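Local coordinates for protein type III effector HopU1 (Pseudomonas syringae pv. tomato, PDB 3U0J) that probably transfers ADP-ribose from NAD+ to arginine residues of target proteins, acting as a type III effector of a plant pathogen, at residues A[47-52]-A[65-69]; A[54-60]-A[102-107]. All blocks are in the same frame, centred on the assembly; numbering follows the deposited sequence.

Contact 1. Residues A[47-52]-A[65-69]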
loop_
_atom_site.group_PDB
_atom_site.type_symbol
_atom_site.label_atom_id
_atom_site.label_comp_id
_atom_site.label_asym_id
_atom_site.label_seq_id
_atom_site.Cartn_x
_atom_site.Cartn_y
_atom_site.Cartn_z
ATOM N N PHE A 47 12.394 12.061 5.871
ATOM C CA PHE A 47 11.691 10.870 6.322
ATOM C C PHE A 47 12.071 10.414 7.729
ATOM O O PHE A 47 11.204 10.108 8.547
ATOM C CB PHE A 47 11.893 9.708 5.370
ATOM C CG PHE A 47 11.200 8.461 5.823
ATOM C CD1 PHE A 47 9.842 8.276 5.569
ATOM C CD2 PHE A 47 11.885 7.490 6.549
ATOM C CE1 PHE A 47 9.194 7.127 6.000
ATOM C CE2 PHE A 47 11.244 6.335 6.984
ATOM C CZ PHE A 47 9.901 6.150 6.713
ATOM N N TYR A 48 13.365 10.335 7.991
ATOM C CA TYR A 48 13.838 9.964 9.308
ATOM C C TYR A 48 13.230 10.865 10.397
ATOM O O TYR A 48 12.744 10.374 11.422
ATOM C CB TYR A 48 15.366 10.004 9.381
ATOM C CG TYR A 48 15.837 9.707 10.762
ATOM C CD1 TYR A 48 15.873 8.413 11.226
ATOM C CD2 TYR A 48 16.188 10.725 11.635
ATOM C CE1 TYR A 48 16.275 8.124 12.524
ATOM C CE2 TYR A 48 16.596 10.449 12.942
ATOM C CZ TYR A 48 16.636 9.143 13.376
ATOM O OH TYR A 48 17.032 8.839 14.663
ATOM N N ARG A 49 13.251 12.175 10.176
ATOM C CA ARG A 49 12.685 13.106 11.141
ATOM C C ARG A 49 11.170 12.966 11.233
ATOM O O ARG A 49 10.591 13.139 12.303
ATOM C CB ARG A 49 13.054 14.567 10.805
ATOM C CG ARG A 49 14.394 15.045 11.387
ATOM C CD ARG A 49 14.657 14.516 12.813
ATOM N NE ARG A 49 16.086 14.518 13.108
ATOM C CZ ARG A 49 16.628 14.042 14.223
ATOM N NH1 ARG A 49 15.843 13.542 15.168
ATOM N NH2 ARG A 49 17.956 14.083 14.395
ATOM N N PHE A 50 10.534 12.674 10.104
ATOM C CA PHE A 50 9.099 12.467 10.072
ATOM C C PHE A 50 8.771 11.278 10.917
ATOM O O PHE A 50 7.890 11.344 11.781
ATOM C CB PHE A 50 8.601 12.201 8.646
ATOM C CG PHE A 50 7.247 11.514 8.580
ATOM C CD1 PHE A 50 6.067 12.242 8.688
ATOM C CD2 PHE A 50 7.153 10.143 8.407
ATOM C CE1 PHE A 50 4.811 11.608 8.629
ATOM C CE2 PHE A 50 5.910 9.513 8.348
ATOM C CZ PHE A 50 4.740 10.256 8.455
ATOM N N ALA A 51 9.480 10.185 10.657
ATOM C CA ALA A 51 9.172 8.914 11.290
ATOM C C ALA A 51 9.516 8.928 12.767
ATOM O O ALA A 51 8.976 8.131 13.557
ATOM C CB ALA A 51 9.901 7.776 10.586
ATOM N N ALA A 52 10.426 9.824 13.139
ATOM C CA ALA A 52 10.942 9.818 14.497
ATOM C C ALA A 52 9.879 10.371 15.409
ATOM O O ALA A 52 9.872 10.099 16.610
ATOM C CB ALA A 52 12.209 10.635 14.598
ATOM N N ILE A 65 11.840 4.192 14.601
ATOM C CA ILE A 65 12.541 4.398 13.362
ATOM C C ILE A 65 13.996 3.963 13.540
ATOM O O ILE A 65 14.597 3.423 12.624
ATOM C CB ILE A 65 12.415 5.861 12.865
ATOM C CG1 ILE A 65 13.023 6.021 11.468
ATOM C CG2 ILE A 65 13.074 6.819 13.834
ATOM C CD1 ILE A 65 12.558 4.983 10.452
ATOM N N ASP A 66 14.561 4.178 14.723
ATOM C CA ASP A 66 15.940 3.761 14.954
ATOM C C ASP A 66 16.022 2.237 14.892
ATOM O O ASP A 66 16.853 1.684 14.183
ATOM C CB ASP A 66 16.479 4.286 16.283
ATOM C CG ASP A 66 16.716 5.786 16.271
ATOM O OD1 ASP A 66 16.849 6.357 15.165
ATOM O OD2 ASP A 66 16.774 6.393 17.368
ATOM N N ASP A 67 15.149 1.552 15.620
ATOM C CA ASP A 67 15.061 0.107 15.487
ATOM C C ASP A 67 14.916 -0.334 14.023
ATOM O O ASP A 67 15.494 -1.339 13.608
ATOM C CB ASP A 67 13.888 -0.435 16.296
ATOM C CG ASP A 67 14.015 -0.152 17.771
ATOM O OD1 ASP A 67 15.165 -0.109 18.277
ATOM O OD2 ASP A 67 12.951 0.014 18.421
ATOM N N LEU A 68 14.134 0.392 13.237
ATOM C CA LEU A 68 13.952 -0.012 11.848
ATOM C C LEU A 68 15.191 0.277 11.020
ATOM O O LEU A 68 15.635 -0.569 10.230
ATOM C CB LEU A 68 12.747 0.675 11.228
ATOM C CG LEU A 68 11.434 0.152 11.789
ATOM C CD1 LEU A 68 10.294 0.952 11.204
ATOM C CD2 LEU A 68 11.288 -1.343 11.513
ATOM N N MET A 69 15.744 1.475 11.216
ATOM C CA MET A 69 16.929 1.931 10.498
ATOM C C MET A 69 18.024 0.916 10.739
ATOM O O MET A 69 18.952 0.749 9.941
ATOM C CB MET A 69 17.356 3.309 10.989
ATOM C CG MET A 69 16.509 4.449 10.425
ATOM S SD MET A 69 17.000 4.942 8.786
ATOM C CE MET A 69 15.797 4.100 7.878
HETATM O O HOH W 1 9.726 6.145 15.578
#
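A single side chain, Ile65, is the bump of this contact, and one face of the helical segment 47-52 supplies the hollow. Ile65 sits as a knob among Phe47, Tyr48, Ala51 and Ala52. Ile65 CD1 reaches Phe47 CE2 at 3.9 Å, its CG1 meets Ala51 CB at 3.7 Å, and its CG2 lies 3.7 Å from both Tyr48 CE1 and Ala52 CA. The two small alanines form a shallow part of the hollow, while the rings of Phe47 and Tyr48, both in t rotamers, extend from the helix to wall it. Ile65 alone has 92 Å² covered, out of 276 Å² summed over both sides. Beside the knob, Met69, one turn further on, brings CG to 4.1 Å from Tyr48 CD1, at the ring edge. Polar bonds flank this apolar fit: Tyr48 OH donates to Asp66 OD1 at 2.5 Å, and a water accepts from Ile65 N (3.0 Å) and donates to Ala51 O (2.9 Å), bridging the first backbone N of segment 65-69 to the other helix. Phe47 also touches Ala94 of helix 89-99 and Met150 of helix 145-162, so the Phe47 wall of the hollow is itself backed by two further helices. With local axes 10.3 Å apart at closest and their directions 133° apart, this is an obliquely antiparallel helix-helix packing with a knob-into-hole fit, joining helix 41-52 to helix 65-71, with helix 89-99 packed on both.

Contact 2. Residues A[54-60]-A[102-107]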
loop_
_atom_site.group_PDB
_atom_site.type_symbol
_atom_site.label_atom_id
_atom_site.label_comp_id
_atom_site.label_asym_id
_atom_site.label_seq_id
_atom_site.Cartn_x
_atom_site.Cartn_y
_atom_site.Cartn_z
ATOM N N LEU A 54 6.560 9.806 14.929
ATOM C CA LEU A 54 5.405 8.917 15.020
ATOM C C LEU A 54 5.298 8.278 16.402
ATOM O O LEU A 54 6.289 8.019 17.067
ATOM C CB LEU A 54 5.468 7.810 13.963
ATOM C CG LEU A 54 5.485 8.185 12.481
ATOM C CD1 LEU A 54 5.660 6.934 11.590
ATOM C CD2 LEU A 54 4.229 8.904 12.147
ATOM N N HIS A 55 4.083 8.002 16.828
ATOM C CA HIS A 55 3.888 7.271 18.050
ATOM C C HIS A 55 3.826 5.796 17.743
ATOM O O HIS A 55 3.202 5.377 16.767
ATOM C CB HIS A 55 2.605 7.741 18.726
ATOM C CG HIS A 55 2.655 9.174 19.134
ATOM N ND1 HIS A 55 2.058 10.176 18.404
ATOM C CD2 HIS A 55 3.286 9.784 20.164
ATOM C CE1 HIS A 55 2.292 11.343 18.980
ATOM N NE2 HIS A 55 3.040 11.130 20.048
ATOM N N VAL A 56 4.483 5.003 18.575
ATOM C CA VAL A 56 4.397 3.559 18.438
ATOM C C VAL A 56 3.491 2.982 19.514
ATOM O O VAL A 56 3.532 3.409 20.679
ATOM C CB VAL A 56 5.767 2.895 18.548
ATOM C CG1 VAL A 56 5.718 1.551 17.886
ATOM C CG2 VAL A 56 6.833 3.774 17.905
ATOM N N ASP A 57 2.674 2.009 19.116
ATOM C CA ASP A 57 1.707 1.396 20.015
ATOM C C ASP A 57 2.432 0.667 21.118
ATOM O O ASP A 57 3.096 -0.340 20.868
ATOM C CB ASP A 57 0.827 0.417 19.250
ATOM C CG ASP A 57 0.000 -0.464 20.159
ATOM O OD1 ASP A 57 -0.154 -0.131 21.349
ATOM O OD2 ASP A 57 -0.507 -1.496 19.678
ATOM N N ALA A 58 2.294 1.173 22.341
ATOM C CA ALA A 58 3.002 0.590 23.479
ATOM C C ALA A 58 2.463 -0.798 23.869
ATOM O O ALA A 58 3.176 -1.609 24.475
ATOM C CB ALA A 58 2.982 1.547 24.675
ATOM N N GLN A 59 1.211 -1.072 23.514
ATOM C CA GLN A 59 0.585 -2.347 23.867
ATOM C C GLN A 59 1.099 -3.480 22.992
ATOM O O GLN A 59 0.578 -4.592 23.024
ATOM C CB GLN A 59 -0.949 -2.254 23.791
ATOM C CG GLN A 59 -1.550 -1.153 24.666
ATOM C CD GLN A 59 -0.841 -1.019 26.022
ATOM O OE1 GLN A 59 -0.458 -2.022 26.648
ATOM N NE2 GLN A 59 -0.665 0.224 26.477
ATOM N N CYS A 60 2.125 -3.195 22.202
ATOM C CA CYS A 60 2.718 -4.224 21.363
ATOM C C CYS A 60 4.243 -4.151 21.483
ATOM O O CYS A 60 4.773 -3.278 22.170
ATOM C CB CYS A 60 2.254 -4.062 19.908
ATOM S SG CYS A 60 3.219 -2.877 18.877
ATOM N N ASP A 102 0.774 -0.211 13.973
ATOM C CA ASP A 102 1.290 0.307 15.241
ATOM C C ASP A 102 1.693 1.750 15.284
ATOM O O ASP A 102 2.103 2.208 16.340
ATOM C CB ASP A 102 2.556 -0.415 15.653
ATOM C CG ASP A 102 2.481 -1.884 15.450
ATOM O OD1 ASP A 102 1.375 -2.445 15.653
ATOM O OD2 ASP A 102 3.537 -2.470 15.097
ATOM N N TYR A 103 1.661 2.460 14.161
ATOM C CA TYR A 103 2.111 3.859 14.166
ATOM C C TYR A 103 0.956 4.797 13.871
ATOM O O TYR A 103 0.074 4.477 13.069
ATOM C CB TYR A 103 3.254 4.091 13.163
ATOM C CG TYR A 103 4.309 3.037 13.257
ATOM C CD1 TYR A 103 5.317 3.141 14.182
ATOM C CD2 TYR A 103 4.266 1.911 12.461
ATOM C CE1 TYR A 103 6.266 2.177 14.300
ATOM C CE2 TYR A 103 5.217 0.935 12.572
ATOM C CZ TYR A 103 6.222 1.077 13.497
ATOM O OH TYR A 103 7.196 0.116 13.640
ATOM N N SER A 104 0.964 5.950 14.531
ATOM C CA SER A 104 0.036 7.017 14.214
ATOM C C SER A 104 0.738 8.356 14.404
ATOM O O SER A 104 1.629 8.498 15.253
ATOM C CB SER A 104 -1.230 6.921 15.080
ATOM O OG SER A 104 -2.027 8.085 14.941
ATOM N N SER A 105 0.352 9.335 13.594
ATOM C CA SER A 105 0.816 10.703 13.771
ATOM C C SER A 105 0.355 11.230 15.118
ATOM O O SER A 105 1.002 12.095 15.691
ATOM C CB SER A 105 0.220 11.589 12.695
ATOM O OG SER A 105 -1.195 11.508 12.729
ATOM N N HIS A 106 -0.769 10.709 15.623
ATOM C CA HIS A 106 -1.381 11.268 16.822
ATOM C C HIS A 106 -1.555 10.294 17.953
ATOM O O HIS A 106 -1.425 9.085 17.775
ATOM C CB HIS A 106 -2.733 11.869 16.505
ATOM C CG HIS A 106 -2.645 13.151 15.760
ATOM N ND1 HIS A 106 -2.123 13.233 14.487
ATOM C CD2 HIS A 106 -3.000 14.411 16.108
ATOM C CE1 HIS A 106 -2.182 14.485 14.070
ATOM N NE2 HIS A 106 -2.711 15.221 15.035
ATOM N N LEU A 107 -1.854 10.859 19.123
ATOM C CA LEU A 107 -2.095 10.104 20.335
ATOM C C LEU A 107 -3.544 10.404 20.714
ATOM O O LEU A 107 -4.016 11.538 20.539
ATOM C CB LEU A 107 -1.134 10.597 21.409
ATOM C CG LEU A 107 -0.223 9.650 22.204
ATOM C CD1 LEU A 107 0.272 8.466 21.398
ATOM C CD2 LEU A 107 0.960 10.430 22.746
#
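Segments 54-60 and 102-107 pair as two strands at one edge of a small antiparallel sheet, and the backbone bonds fix the register. His55 and Ser104 form a hydrogen-bonded pair: His55 N donates to Ser104 O at 3.0 Å (168°), and Ser104 N to His55 O at 3.2 Å (154°). Val56 and Tyr103 follow as a non-hydrogen-bonded pair, beyond which Asp57 N donates to Asp102 O at 2.8 Å. Contacts of Tyr103 CA with His55 O (3.2 Å) and of Val56 CA with Asp102 O (3.4 Å) add CA-H...O geometry between these bonds. On the face carrying Val56 and Tyr103, Val56 CG1 packs 3.7 Å from Tyr103 CE1. On the face carrying His55, Leu107 CD1 lies 3.7 Å from the imidazole centroid, 26° off its normal, a CH-pi contact. Both segments then turn. Gln59 N donates to Asp57 OD1 (2.7 Å), an Asx turn within the type I turn 57-60, which brings Cys60 SG to 3.6 Å from Asp102 CG; His106 N donates to Ser104 OG (3.0 Å), an ST turn. Ser104 OG also bonds Thr114 O, and Tyr103 OH bonds Leu63 O. Strand 103-108 is central, with 55-56 along one side and 111-112 along the other; Ile112 touches His55 and Ser104, while Leu54 and Tyr103 pack on Met97 of helix 89-99.

How the contacts relate
Contacts 1 and 2 interlock along the chain: helix 41-52 runs into strand 55-56, and the loop after that strand leads to helix 65-71, so the segment 54-60 lies between the two helices of contact 1 in sequence. Their centres are about 13 Å apart, and they touch directly where Leu68 CD1 packs 4.0 Å from Tyr103 OH. Helix 89-99 is a shared neighbour, meeting Phe47, Leu68 and Met69 from contact 1 and Leu54 and Tyr103 from contact 2. Both contacts are centred about 19 Å from the chain's centre, on the same side of it. Leu68 and Tyr103, which touch each other, thus both pack on the same helix, 89-99.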